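Local coordinates for protein type I site-specific restriction-modification system, R (Restriction) subunit (Vibrio vulnificus, PDB 3H1T) that is a putative ATP-dependent restriction and translocation subunit, represented here by its N-terminal part, and probably binds DNA and hydrolyses ATP, at residues D345-D348 with T349-F353; R525-S529 with M530-K534; L503-S506 with Q507-T511; Q106-D109 with Y110-L114. One frame throughout, in Å; residues are numbered along the deposited sequence.

Interaction 1 of 4, residues D345-D348 with T349-F353; sequences DNRD and TYRYF
The carbonyl oxygen D348 O is gripped by two consecutive amides. Y352 N donates to D348 O over 3.0 Å at an N-H···O angle of 155°, and R351 N reaches D348 O more weakly at 3.3 Å. The same R351 amide also reaches R347 O weakly, so its hydrogen is shared between the carbonyls of two consecutive residues, R347 and D348. One step earlier, T349 N donates to N346 O over 3.0 Å, tying the first turn of the helix to the loop that feeds it. That helix, 347-352, follows the Thr-Ala-Thr sequence characteristic of motif III in superfamily 2 helicases and packs against strand 200-205 of the first RecA-like sheet. On its exposed flank, R351 folds back along the helix. With CG placed beside the backbone N (chi1 -78°) and the chain extended from there to NE, its guanidinium lies across R347. R347 CB sits over one face, toward the rim and 3.2 Å from R351 NH1, while D348 OD1 arrives at the edge, close to the guanidinium plane. This last approach is a salt bridge, D348 OD1 to R351 NH1 at 3.1 Å, although the carboxylate and guanidinium planes are turned 52° apart. The buried flank carries the other side-chain pair: the amide of N346 leans obliquely toward the ring of Y350, N346 ND2 coming 3.6 Å from Y350 CE1. Neighbours bond to the polar ends of this pair: N346 ND2 to P341 O and T340 OG1, Y350 OH to T340 O and T204 OG1.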
# COMPACT_ATOMS: atom_id res chain seq x y z
N ASP A 345 -10.16 16.68 -1.21
CA ASP A 345 -8.98 17.47 -1.55
C ASP A 345 -8.24 16.88 -2.75
O ASP A 345 -7.40 17.52 -3.37
CB ASP A 345 -8.06 17.50 -0.31
CG ASP A 345 -7.51 16.11 0.04
OD1 ASP A 345 -8.22 15.10 -0.18
OD2 ASP A 345 -6.37 16.02 0.56
N ASN A 346 -8.65 15.67 -3.10
CA ASN A 346 -8.07 14.82 -4.15
C ASN A 346 -8.48 14.89 -5.63
O ASN A 346 -7.72 14.44 -6.50
CB ASN A 346 -8.26 13.36 -3.69
CG ASN A 346 -6.95 12.71 -3.32
OD1 ASN A 346 -5.93 13.40 -3.16
ND2 ASN A 346 -6.96 11.39 -3.17
N ARG A 347 -9.68 15.39 -5.92
CA ARG A 347 -10.22 15.42 -7.29
C ARG A 347 -9.35 15.75 -8.52
O ARG A 347 -9.45 15.03 -9.54
CB ARG A 347 -11.45 16.29 -7.27
CG ARG A 347 -12.33 15.93 -6.09
CD ARG A 347 -13.77 16.09 -6.42
NE ARG A 347 -14.57 16.35 -5.23
CZ ARG A 347 -15.09 15.41 -4.43
NH1 ARG A 347 -14.90 14.12 -4.67
NH2 ARG A 347 -15.84 15.79 -3.40
N ASP A 348 -8.52 16.79 -8.47
CA ASP A 348 -7.70 17.09 -9.66
C ASP A 348 -6.80 15.93 -10.08
O ASP A 348 -6.50 15.76 -11.28
CB ASP A 348 -6.87 18.36 -9.45
CG ASP A 348 -7.72 19.62 -9.49
OD1 ASP A 348 -8.92 19.52 -9.87
OD2 ASP A 348 -7.18 20.71 -9.18
N THR A 349 -6.36 15.14 -9.12
CA THR A 349 -5.52 14.01 -9.45
C THR A 349 -6.30 12.97 -10.22
O THR A 349 -5.82 12.45 -11.22
CB THR A 349 -4.95 13.36 -8.19
OG1 THR A 349 -3.88 14.19 -7.71
CG2 THR A 349 -4.41 11.97 -8.49
N TYR A 350 -7.51 12.67 -9.76
CA TYR A 350 -8.35 11.68 -10.43
C TYR A 350 -8.93 12.20 -11.72
O TYR A 350 -9.42 11.42 -12.54
CB TYR A 350 -9.45 11.20 -9.48
CG TYR A 350 -8.90 10.32 -8.38
CD1 TYR A 350 -8.05 10.84 -7.39
CD2 TYR A 350 -9.14 8.94 -8.37
CE1 TYR A 350 -7.45 10.01 -6.43
CE2 TYR A 350 -8.55 8.11 -7.43
CZ TYR A 350 -7.71 8.65 -6.47
OH TYR A 350 -7.11 7.80 -5.57
N ARG A 351 -8.86 13.52 -11.92
CA ARG A 351 -9.35 14.15 -13.14
C ARG A 351 -8.27 14.09 -14.21
O ARG A 351 -8.54 13.83 -15.38
CB ARG A 351 -9.73 15.61 -12.88
CG ARG A 351 -11.08 15.78 -12.19
CD ARG A 351 -11.27 17.17 -11.61
NE ARG A 351 -12.59 17.34 -11.01
CZ ARG A 351 -12.82 18.07 -9.93
NH1 ARG A 351 -11.81 18.70 -9.32
NH2 ARG A 351 -14.06 18.18 -9.44
N TYR A 352 -7.03 14.32 -13.81
CA TYR A 352 -5.93 14.27 -14.76
C TYR A 352 -5.57 12.84 -15.17
O TYR A 352 -5.45 12.56 -16.36
CB TYR A 352 -4.70 14.98 -14.17
CG TYR A 352 -3.53 15.07 -15.12
CD1 TYR A 352 -2.61 14.02 -15.22
CD2 TYR A 352 -3.34 16.20 -15.91
CE1 TYR A 352 -1.52 14.10 -16.10
CE2 TYR A 352 -2.27 16.29 -16.80
CZ TYR A 352 -1.37 15.25 -16.90
OH TYR A 352 -0.34 15.34 -17.81
N PHE A 353 -5.42 11.94 -14.20
CA PHE A 353 -5.06 10.55 -14.52
C PHE A 353 -6.26 9.64 -14.75
O PHE A 353 -6.11 8.55 -15.30
CB PHE A 353 -4.17 9.96 -13.42
CG PHE A 353 -2.83 10.61 -13.32
CD1 PHE A 353 -1.82 10.32 -14.24
CD2 PHE A 353 -2.55 11.51 -12.29
CE1 PHE A 353 -0.55 10.90 -14.13
CE2 PHE A 353 -1.29 12.10 -12.17
CZ PHE A 353 -0.28 11.80 -13.09

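Interaction 2 of 4, residues R525-S529 with M530-K534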
# COMPACT_ATOMS: atom_id res chain seq x y z
N ARG A 525 -2.67 18.75 16.36
CA ARG A 525 -2.71 19.79 15.36
C ARG A 525 -3.99 19.76 14.55
O ARG A 525 -4.75 18.79 14.58
CB ARG A 525 -1.54 19.61 14.40
CG ARG A 525 -1.72 18.42 13.49
CD ARG A 525 -0.54 18.26 12.59
NE ARG A 525 -0.15 19.55 12.05
CZ ARG A 525 0.14 19.76 10.77
NH1 ARG A 525 0.10 18.75 9.92
NH2 ARG A 525 0.49 20.97 10.36
N VAL A 526 -4.20 20.84 13.81
CA VAL A 526 -5.34 20.97 12.94
C VAL A 526 -4.95 20.29 11.64
O VAL A 526 -4.01 20.72 10.97
CB VAL A 526 -5.66 22.46 12.63
CG1 VAL A 526 -6.78 22.55 11.60
CG2 VAL A 526 -6.04 23.20 13.90
N VAL A 527 -5.63 19.20 11.32
CA VAL A 527 -5.37 18.51 10.06
C VAL A 527 -6.31 19.21 9.08
O VAL A 527 -7.52 19.25 9.30
CB VAL A 527 -5.72 17.02 10.16
CG1 VAL A 527 -5.64 16.38 8.78
CG2 VAL A 527 -4.77 16.34 11.10
N ASN A 528 -5.76 19.78 8.02
CA ASN A 528 -6.61 20.49 7.08
C ASN A 528 -7.00 19.73 5.82
O ASN A 528 -7.67 20.29 4.95
CB ASN A 528 -5.99 21.84 6.69
CG ASN A 528 -7.05 22.89 6.34
OD1 ASN A 528 -7.57 22.93 5.22
ND2 ASN A 528 -7.38 23.74 7.31
N SER A 529 -6.60 18.46 5.71
CA SER A 529 -6.97 17.68 4.53
C SER A 529 -6.97 16.16 4.76
O SER A 529 -6.27 15.64 5.62
CB SER A 529 -6.06 18.03 3.34
OG SER A 529 -4.83 17.33 3.38
N MSE A 530 -7.78 15.46 3.97
CA MSE A 530 -7.88 14.01 4.06
C MSE A 530 -6.56 13.33 3.71
O MSE A 530 -6.19 12.33 4.33
CB MSE A 530 -8.99 13.51 3.13
CG MSE A 530 -9.17 11.99 3.08
SE MSE A 530 -9.69 11.13 4.76
CE MSE A 530 -11.60 11.43 4.66
N SER A 531 -5.85 13.85 2.71
CA SER A 531 -4.56 13.30 2.31
C SER A 531 -3.56 13.37 3.45
O SER A 531 -2.84 12.41 3.71
CB SER A 531 -3.99 14.04 1.09
OG SER A 531 -4.74 13.74 -0.09
N GLU A 532 -3.55 14.50 4.16
CA GLU A 532 -2.64 14.69 5.29
C GLU A 532 -3.00 13.76 6.42
O GLU A 532 -2.13 13.20 7.05
CB GLU A 532 -2.67 16.14 5.80
CG GLU A 532 -1.85 16.36 7.07
CD GLU A 532 -1.61 17.83 7.41
OE1 GLU A 532 -2.54 18.53 7.87
OE2 GLU A 532 -0.47 18.29 7.21
N PHE A 533 -4.29 13.61 6.68
CA PHE A 533 -4.73 12.73 7.75
C PHE A 533 -4.22 11.30 7.53
O PHE A 533 -3.65 10.69 8.43
CB PHE A 533 -6.26 12.72 7.85
CG PHE A 533 -6.78 11.85 8.96
CD1 PHE A 533 -6.82 12.31 10.27
CD2 PHE A 533 -7.23 10.55 8.69
CE1 PHE A 533 -7.29 11.49 11.31
CE2 PHE A 533 -7.71 9.72 9.71
CZ PHE A 533 -7.74 10.19 11.02
N LYS A 534 -4.45 10.79 6.33
CA LYS A 534 -4.03 9.44 5.99
C LYS A 534 -2.52 9.24 6.01
O LYS A 534 -2.04 8.13 6.24
CB LYS A 534 -4.58 9.04 4.62
CG LYS A 534 -6.10 8.87 4.61
CD LYS A 534 -6.57 7.96 3.49
CE LYS A 534 -8.09 8.02 3.31
NZ LYS A 534 -8.90 7.52 4.47
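S529 caps the first turn of a helix, and E532, with V527 nearby, ties that turn back to the loop before it. S529 is the N-cap of helix 530-537, which follows strand 518-524 in the second RecA-like domain and leads into motif VI of the helicase core. S529 OG, turned between the backbone N and the carbonyl carbon (chi1 83°), accepts from E532 N over 3.2 Å in a fairly straight bond of 157°. F533 N then bonds to S529 O, beginning the helical pattern, and E532 CB packs against S529 OG. From there the extended side chain of E532 reaches back over the loop. E532 OE1 takes a long, weak bond from N528 N. E532 OE2 receives R525 NH1 at 2.8 Å, a salt bridge whose hydrogen bond is weak because the angle is only 134°; R525 comes from the opposite direction, offering the edge of its guanidinium. Q507 NE2 also bonds to E532 OE2, so this oxygen has two donors, which would probably favour the charged carboxylate. V527, within the loop, turns its side chain to the helix: V527 CG1 lies 3.8 Å from F533 CB and meets the F533 ring at its edge, near the plane.

Interaction 3 of 4, residues L503-S506 with Q507-T511; sequences LTTS and QLLTT
Two torsions bring T505 and L509 together. In T505 chi1 is -173°, which sets OG1 opposite the backbone N, and in L509 chi1 is -56°, which carries CG back over the end of the strand. As a result L509 CG rests 3.6 Å from T505 OG1, and L509 CB meets the methyl T505 CG2 at 3.7 Å. The two side chains cross obliquely, and farther along L509 CD1 touches L503 CD1 at 3.7 Å, these leucines meeting at about a right angle. L503 and T505, separated by T504 on strand 502-505, both direct CB at the returning chain. The return begins with a type I turn from Q507 to T510. Q507 O is its pivot, accepting T510 N at 2.9 Å and T510 OG1 at 2.6 Å, so that backbone and side chain of one threonine hold the same carbonyl. Such a strand end followed by a Thr-rich loop corresponds to motif V of superfamily 2 helicases, here in the second RecA-like domain. Helix 482-493 completes the apolar setting, with L489 touching both leucines. No clear direct hydrogen bond joins 503-506 to 507-511, though a water bonded to S506 OG accepts weakly from L508 N. T505 OG1 bonds instead to V477 O, and its contact with L509 CG is van der Waals packing, which implies a mainly apolar side-chain contact with the leucine.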
# COMPACT_ATOMS: atom_id res chain seq x y z
N LEU A 503 9.22 11.69 19.00
CA LEU A 503 9.66 12.71 18.07
C LEU A 503 8.50 13.69 17.94
O LEU A 503 7.34 13.27 17.84
CB LEU A 503 9.97 12.14 16.68
CG LEU A 503 11.17 11.24 16.37
CD1 LEU A 503 11.22 11.00 14.85
CD2 LEU A 503 12.45 11.89 16.84
N THR A 504 8.78 14.98 17.97
CA THR A 504 7.72 15.96 17.79
C THR A 504 8.05 16.62 16.45
O THR A 504 9.22 16.75 16.08
CB THR A 504 7.72 17.03 18.90
OG1 THR A 504 8.93 17.78 18.85
CG2 THR A 504 7.61 16.37 20.26
N THR A 505 7.02 17.00 15.73
CA THR A 505 7.19 17.63 14.44
C THR A 505 5.90 18.39 14.16
O THR A 505 5.02 18.47 15.02
CB THR A 505 7.38 16.55 13.36
OG1 THR A 505 7.71 17.16 12.12
CG2 THR A 505 6.11 15.75 13.21
N SER A 506 5.80 18.98 12.99
CA SER A 506 4.60 19.68 12.62
C SER A 506 4.15 19.14 11.25
O SER A 506 3.12 18.44 11.15
CB SER A 506 4.85 21.20 12.57
OG SER A 506 6.11 21.49 11.99
N GLN A 507 4.95 19.41 10.22
CA GLN A 507 4.66 18.98 8.87
C GLN A 507 5.65 17.96 8.29
O GLN A 507 5.24 16.93 7.75
CB GLN A 507 4.59 20.20 7.95
CG GLN A 507 3.89 19.94 6.64
CD GLN A 507 2.39 19.69 6.82
OE1 GLN A 507 1.76 20.27 7.70
NE2 GLN A 507 1.82 18.83 5.97
N LEU A 508 6.95 18.22 8.42
CA LEU A 508 8.00 17.35 7.90
C LEU A 508 7.84 15.82 7.99
O LEU A 508 8.18 15.10 7.04
CB LEU A 508 9.33 17.72 8.54
CG LEU A 508 10.52 17.03 7.87
CD1 LEU A 508 10.72 17.63 6.49
CD2 LEU A 508 11.77 17.19 8.71
N LEU A 509 7.34 15.31 9.11
CA LEU A 509 7.20 13.87 9.23
C LEU A 509 5.88 13.29 8.76
O LEU A 509 5.62 12.11 8.95
CB LEU A 509 7.49 13.41 10.66
CG LEU A 509 8.86 13.82 11.22
CD1 LEU A 509 9.14 13.04 12.49
CD2 LEU A 509 9.96 13.57 10.19
N THR A 510 5.04 14.10 8.14
CA THR A 510 3.79 13.56 7.64
C THR A 510 4.17 12.49 6.62
O THR A 510 3.59 11.40 6.61
CB THR A 510 2.89 14.65 7.01
OG1 THR A 510 3.68 15.50 6.17
CG2 THR A 510 2.23 15.49 8.11
N THR A 511 5.14 12.79 5.75
CA THR A 511 5.63 11.83 4.76
C THR A 511 7.14 11.68 4.95
O THR A 511 7.81 11.06 4.14
CB THR A 511 5.43 12.28 3.29
OG1 THR A 511 6.27 13.41 3.02
CG2 THR A 511 3.99 12.62 3.02
O HOH W 1 7.86 20.77 10.47

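Interaction 4 of 4, residues Q106-D109 with Y110-L114; sequences QAKD and YAEIL
I113 lies tightly across the carbonyl of D109, with I113 CG1 3.3 Å from D109 O, and the backbone beneath is equally compact. E112 N bonds to K108 O at 2.9 Å in a nearly straight arrangement of 166°, I113 N to D109 O at 3.1 Å, and A111 N to A107 O, each joining residues four apart. A111 CB fits close over K108 O. The aromatic side is also dense: the ring of Y110 lies alongside Q106, whose chain bends at chi2 (59°) and so brings its side chain to the ring. The closest approach of the amide nitrogen is too short to be trusted, and the position of the amide over the ring face is therefore doubtful; the aliphatic Q106 CG, 3.6 Å from Y110 CE2, is firmer evidence of packing. Helix 104-114 is the crossover of a beta-alpha-beta unit between the parallel strands 86-93 and 118-122. Q106, A107 and Y110 all touch E92 on the first of these, a residue within a Glu-X-Lys sequence as in PD-(D/E)XK nucleases, consistent with a nuclease domain. Toward the exposed side the packing gives way to water and charge. D109 OD1 and E112 OE1 stand 4.2 Å apart, and one water donates to both, 2.7 Å from each oxygen, which probably eases their repulsion. K108 runs beside E112 in the same direction, yet K108 NZ stays 5.0 Å from E112 OE2; K108 makes a cation-pi contact with F130, and E112 OE2 bonds to Y132 OH.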
# COMPACT_ATOMS: atom_id res chain seq x y z
N GLN A 106 -17.74 -18.57 -4.15
CA GLN A 106 -16.46 -18.55 -3.45
C GLN A 106 -15.30 -18.44 -4.45
O GLN A 106 -14.30 -17.76 -4.20
CB GLN A 106 -16.27 -19.82 -2.61
CG GLN A 106 -14.91 -19.89 -1.90
CD GLN A 106 -14.65 -18.72 -0.96
OE1 GLN A 106 -15.32 -18.58 0.08
NE2 GLN A 106 -13.70 -17.86 -1.32
N ALA A 107 -15.42 -19.12 -5.58
CA ALA A 107 -14.39 -19.09 -6.61
C ALA A 107 -14.37 -17.72 -7.28
O ALA A 107 -13.31 -17.20 -7.61
CB ALA A 107 -14.64 -20.18 -7.64
N LYS A 108 -15.55 -17.15 -7.49
CA LYS A 108 -15.66 -15.83 -8.11
C LYS A 108 -15.02 -14.78 -7.19
O LYS A 108 -14.39 -13.84 -7.64
CB LYS A 108 -17.14 -15.47 -8.35
CG LYS A 108 -17.76 -16.15 -9.56
CD LYS A 108 -19.24 -15.84 -9.74
CE LYS A 108 -19.53 -14.34 -9.69
NZ LYS A 108 -20.75 -13.98 -10.47
N ASP A 109 -15.19 -14.97 -5.88
CA ASP A 109 -14.64 -14.05 -4.90
C ASP A 109 -13.11 -14.05 -4.92
O ASP A 109 -12.50 -13.01 -4.70
CB ASP A 109 -15.14 -14.40 -3.50
CG ASP A 109 -15.22 -13.18 -2.58
OD1 ASP A 109 -16.10 -12.33 -2.78
OD2 ASP A 109 -14.39 -13.09 -1.65
N TYR A 110 -12.49 -15.20 -5.17
CA TYR A 110 -11.03 -15.30 -5.21
C TYR A 110 -10.52 -14.71 -6.52
O TYR A 110 -9.42 -14.15 -6.58
CB TYR A 110 -10.57 -16.76 -5.13
CG TYR A 110 -10.65 -17.40 -3.77
CD1 TYR A 110 -9.99 -16.85 -2.67
CD2 TYR A 110 -11.34 -18.59 -3.58
CE1 TYR A 110 -10.02 -17.47 -1.41
CE2 TYR A 110 -11.38 -19.22 -2.34
CZ TYR A 110 -10.72 -18.65 -1.25
OH TYR A 110 -10.79 -19.26 -0.02
N ALA A 111 -11.31 -14.87 -7.56
CA ALA A 111 -10.97 -14.36 -8.88
C ALA A 111 -10.92 -12.86 -8.78
O ALA A 111 -9.96 -12.22 -9.21
CB ALA A 111 -12.02 -14.79 -9.88
N GLU A 112 -11.97 -12.29 -8.20
CA GLU A 112 -12.07 -10.85 -8.03
C GLU A 112 -10.92 -10.33 -7.14
O GLU A 112 -10.33 -9.29 -7.44
CB GLU A 112 -13.45 -10.50 -7.45
CG GLU A 112 -14.57 -10.60 -8.49
CD GLU A 112 -15.94 -10.97 -7.90
OE1 GLU A 112 -16.14 -10.79 -6.69
OE2 GLU A 112 -16.81 -11.44 -8.67
N ILE A 113 -10.59 -11.04 -6.07
CA ILE A 113 -9.50 -10.59 -5.20
C ILE A 113 -8.11 -10.70 -5.84
O ILE A 113 -7.26 -9.85 -5.63
CB ILE A 113 -9.47 -11.41 -3.88
CG1 ILE A 113 -10.61 -10.98 -2.97
CG2 ILE A 113 -8.15 -11.22 -3.15
CD1 ILE A 113 -10.82 -11.93 -1.78
N LEU A 114 -7.89 -11.75 -6.62
CA LEU A 114 -6.61 -11.98 -7.28
C LEU A 114 -6.53 -11.33 -8.66
O LEU A 114 -5.53 -11.47 -9.36
CB LEU A 114 -6.37 -13.48 -7.41
CG LEU A 114 -6.29 -14.33 -6.14
CD1 LEU A 114 -6.40 -15.79 -6.52
CD2 LEU A 114 -5.00 -14.06 -5.39
O HOH W 2 -17.75 -11.93 -4.87

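Overall arrangement
Interactions 1, 2 and 3 belong to the two RecA-like domains, whereas interaction 4 lies apart in the N-terminal sheet region, its centre about 40 Å from that of interaction 3. Interaction 3 is the buried one and relies on leucine packing; interactions 1 and 4 each have one face against a sheet and an exposed face bearing charges, joined by a salt bridge in the first and by water in the second. Interaction 2 lies between its neighbours: Q507 of interaction 3 bonds to both R525 and E532, while D345 OD2 of interaction 1 probably accepts from S531 N at 3.1 Å, bridging the two helicase domains.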